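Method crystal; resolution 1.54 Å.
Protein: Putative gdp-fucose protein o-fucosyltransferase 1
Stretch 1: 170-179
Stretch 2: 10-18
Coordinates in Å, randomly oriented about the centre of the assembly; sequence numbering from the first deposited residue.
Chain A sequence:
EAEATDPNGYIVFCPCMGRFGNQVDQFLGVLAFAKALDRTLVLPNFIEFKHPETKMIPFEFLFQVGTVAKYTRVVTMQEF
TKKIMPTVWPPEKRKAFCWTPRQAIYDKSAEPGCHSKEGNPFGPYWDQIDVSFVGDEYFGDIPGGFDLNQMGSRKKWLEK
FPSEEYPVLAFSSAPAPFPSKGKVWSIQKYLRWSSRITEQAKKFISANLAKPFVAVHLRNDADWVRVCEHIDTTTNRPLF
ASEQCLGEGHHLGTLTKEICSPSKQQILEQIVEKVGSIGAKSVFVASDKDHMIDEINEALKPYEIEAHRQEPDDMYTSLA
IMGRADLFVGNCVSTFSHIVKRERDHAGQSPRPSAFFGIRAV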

# COMPACT_ATOMS: atom_id res chain seq x y z
N ALA A 170 -3.39 13.12 8.32
CA ALA A 170 -2.00 12.73 8.55
C ALA A 170 -1.65 11.45 7.82
O ALA A 170 -2.26 10.43 8.05
CB ALA A 170 -1.74 12.58 10.05
N PHE A 171 -0.65 11.52 6.94
CA PHE A 171 -0.27 10.40 6.08
C PHE A 171 1.15 9.91 6.40
O PHE A 171 2.11 10.69 6.32
CB PHE A 171 -0.30 10.84 4.61
CG PHE A 171 -1.63 11.36 4.13
CD1 PHE A 171 -1.96 12.72 4.25
CD2 PHE A 171 -2.53 10.51 3.47
CE1 PHE A 171 -3.16 13.20 3.77
CE2 PHE A 171 -3.72 11.00 2.99
CZ PHE A 171 -4.07 12.33 3.15
N SER A 172 1.32 8.63 6.73
CA SER A 172 2.68 8.13 6.97
C SER A 172 3.39 7.84 5.66
O SER A 172 4.62 7.79 5.62
CB SER A 172 2.72 6.92 7.90
OG SER A 172 3.89 6.97 8.70
N SER A 173 2.62 7.67 4.59
CA SER A 173 3.20 7.64 3.26
C SER A 173 2.67 8.81 2.44
O SER A 173 1.48 9.09 2.44
CB SER A 173 2.87 6.33 2.56
OG SER A 173 3.68 5.30 3.07
N ALA A 174 3.57 9.46 1.71
CA ALA A 174 3.20 10.64 0.95
C ALA A 174 2.02 10.33 0.02
O ALA A 174 2.10 9.36 -0.75
CB ALA A 174 4.40 11.13 0.15
N PRO A 175 0.95 11.16 0.07
CA PRO A 175 -0.21 10.91 -0.81
C PRO A 175 0.04 11.45 -2.22
O PRO A 175 -0.64 12.39 -2.68
CB PRO A 175 -1.35 11.66 -0.10
CG PRO A 175 -0.69 12.75 0.64
CD PRO A 175 0.65 12.19 1.08
N ALA A 176 1.02 10.83 -2.87
CA ALA A 176 1.49 11.29 -4.18
C ALA A 176 2.10 10.13 -4.95
O ALA A 176 2.67 9.23 -4.35
CB ALA A 176 2.55 12.36 -4.01
N PRO A 177 2.01 10.16 -6.28
CA PRO A 177 2.67 9.12 -7.06
C PRO A 177 4.18 9.12 -6.94
O PRO A 177 4.80 10.14 -6.65
CB PRO A 177 2.30 9.49 -8.51
CG PRO A 177 1.07 10.26 -8.41
CD PRO A 177 1.16 11.02 -7.12
N PHE A 178 4.76 7.95 -7.16
CA PHE A 178 6.18 7.82 -7.36
C PHE A 178 6.43 6.76 -8.40
O PHE A 178 5.86 5.67 -8.31
CB PHE A 178 6.90 7.42 -6.07
CG PHE A 178 8.37 7.22 -6.28
CD1 PHE A 178 9.23 8.32 -6.30
CD2 PHE A 178 8.89 5.96 -6.57
CE1 PHE A 178 10.60 8.17 -6.52
CE2 PHE A 178 10.26 5.78 -6.79
CZ PHE A 178 11.13 6.90 -6.78
N PRO A 179 7.26 7.05 -9.40
CA PRO A 179 7.88 8.35 -9.71
C PRO A 179 6.84 9.43 -10.03
O PRO A 179 5.70 9.11 -10.37
CB PRO A 179 8.71 8.02 -10.97
CG PRO A 179 8.96 6.53 -10.85
CD PRO A 179 7.67 6.01 -10.36
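Stretch 2, residues 10-18: YIVFCPCMG

What holds the two stretches together? Two backbone hydrogen bonds do, both made by Phe 171. Phe 171 N donates to Val 12 O at 2.9 Å, and Phe 171 O accepts from Cys 14 N at 3.0 Å, with angles at hydrogen of 163° and 157°. One residue thus bridges two positions of its neighbour, the pattern expected of parallel strands. Two CA-H...O contacts reinforce it: Ala 170 CA lies 3.3 Å from Val 12 O, and Phe 13 CA lies 3.1 Å from Phe 171 O.

How does stretch 2 run along stretch 1? Residues 10-13 form an extended strand parallel to the strand end at 170-171. Ala 170 pairs with Val 12 (CA to CA 4.9 Å) and Phe 171 with Phe 13 (CA to CA 4.6 Å). Beyond these pairs both chains leave the strand conformation, yet they stay close: Ser 172 O is 3.5 Å from Cys 14 CB and 3.4 Å from Cys 16 CB. Cys 14 SG and Cys 16 SG are joined by a disulfide at 2.0 Å.

Which side chains pack on each face of the sheet? Ala 170 and Val 12 share one face, with Ala 170 CB 3.7 Å from Val 12 CG1. Phe 171 and Phe 13 share the other, their CB atoms 4.0 Å apart. The edge of the Phe 171 ring also meets Ile 11, CE1 to CG2 at 3.8 Å. Beyond the strand, Ala 174 CB reaches Phe 13 CD2 at 3.6 Å, and Pro 175 CD lies 4.1 Å from Phe 13 CB.

Where does the contact end? At Phe 178: Ala 176 and Pro 177 make no contact, but Phe 178 returns to stretch 2, its CG 3.5 Å from Met 17 CE, and Pro 179 makes none. Met 17 SD lies 5.3 Å from the centroid of the Phe 178 ring, an oblique sulfur-aromatic approach.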

# COMPACT_ATOMS: atom_id res chain seq x y z
N TYR A 10 -5.73 20.97 7.81
CA TYR A 10 -4.31 20.74 7.47
C TYR A 10 -4.04 19.36 6.91
O TYR A 10 -4.80 18.41 7.13
CB TYR A 10 -3.43 20.94 8.72
CG TYR A 10 -3.52 22.34 9.24
CD1 TYR A 10 -4.57 22.73 10.09
CD2 TYR A 10 -2.59 23.31 8.86
CE1 TYR A 10 -4.68 24.03 10.54
CE2 TYR A 10 -2.70 24.61 9.31
CZ TYR A 10 -3.74 24.96 10.15
OH TYR A 10 -3.80 26.26 10.58
N ILE A 11 -2.93 19.26 6.19
CA ILE A 11 -2.36 17.98 5.79
C ILE A 11 -0.95 17.93 6.32
O ILE A 11 -0.20 18.89 6.16
CB ILE A 11 -2.33 17.83 4.25
CG1 ILE A 11 -3.73 17.68 3.68
CG2 ILE A 11 -1.46 16.63 3.81
CD1 ILE A 11 -3.81 18.06 2.21
N VAL A 12 -0.58 16.81 6.93
CA VAL A 12 0.80 16.57 7.39
C VAL A 12 1.20 15.18 6.93
O VAL A 12 0.35 14.27 6.89
CB VAL A 12 0.97 16.77 8.93
CG1 VAL A 12 0.10 15.79 9.74
CG2 VAL A 12 2.46 16.67 9.32
N PHE A 13 2.45 15.01 6.53
CA PHE A 13 2.89 13.72 6.00
C PHE A 13 4.37 13.49 6.23
O PHE A 13 5.13 14.46 6.44
CB PHE A 13 2.56 13.58 4.49
CG PHE A 13 3.55 14.29 3.59
CD1 PHE A 13 3.53 15.68 3.47
CD2 PHE A 13 4.51 13.55 2.88
CE1 PHE A 13 4.47 16.34 2.66
CE2 PHE A 13 5.46 14.20 2.07
CZ PHE A 13 5.43 15.59 1.96
N CYS A 14 4.74 12.22 6.17
CA CYS A 14 6.14 11.80 6.15
C CYS A 14 6.58 11.51 4.72
O CYS A 14 5.93 10.70 4.04
CB CYS A 14 6.34 10.53 6.96
SG CYS A 14 8.10 10.06 6.97
N PRO A 15 7.70 12.14 4.27
CA PRO A 15 8.30 11.72 3.01
C PRO A 15 9.12 10.48 3.31
O PRO A 15 10.35 10.53 3.38
CB PRO A 15 9.19 12.91 2.62
CG PRO A 15 9.50 13.61 3.88
CD PRO A 15 8.51 13.17 4.95
N CYS A 16 8.42 9.38 3.52
CA CYS A 16 9.00 8.23 4.20
C CYS A 16 9.54 7.18 3.26
O CYS A 16 9.87 6.07 3.69
CB CYS A 16 7.96 7.61 5.15
SG CYS A 16 8.13 8.06 6.91
N MET A 17 9.64 7.53 1.99
CA MET A 17 10.20 6.64 1.00
C MET A 17 11.44 7.19 0.31
O MET A 17 11.41 8.26 -0.29
CB MET A 17 9.17 6.25 -0.04
CG MET A 17 9.74 5.27 -1.01
SD MET A 17 8.51 4.50 -2.04
CE MET A 17 8.05 5.88 -3.06
N GLY A 18 12.52 6.44 0.43
CA GLY A 18 13.76 6.75 -0.26
C GLY A 18 14.51 7.97 0.26
O GLY A 18 14.17 8.58 1.28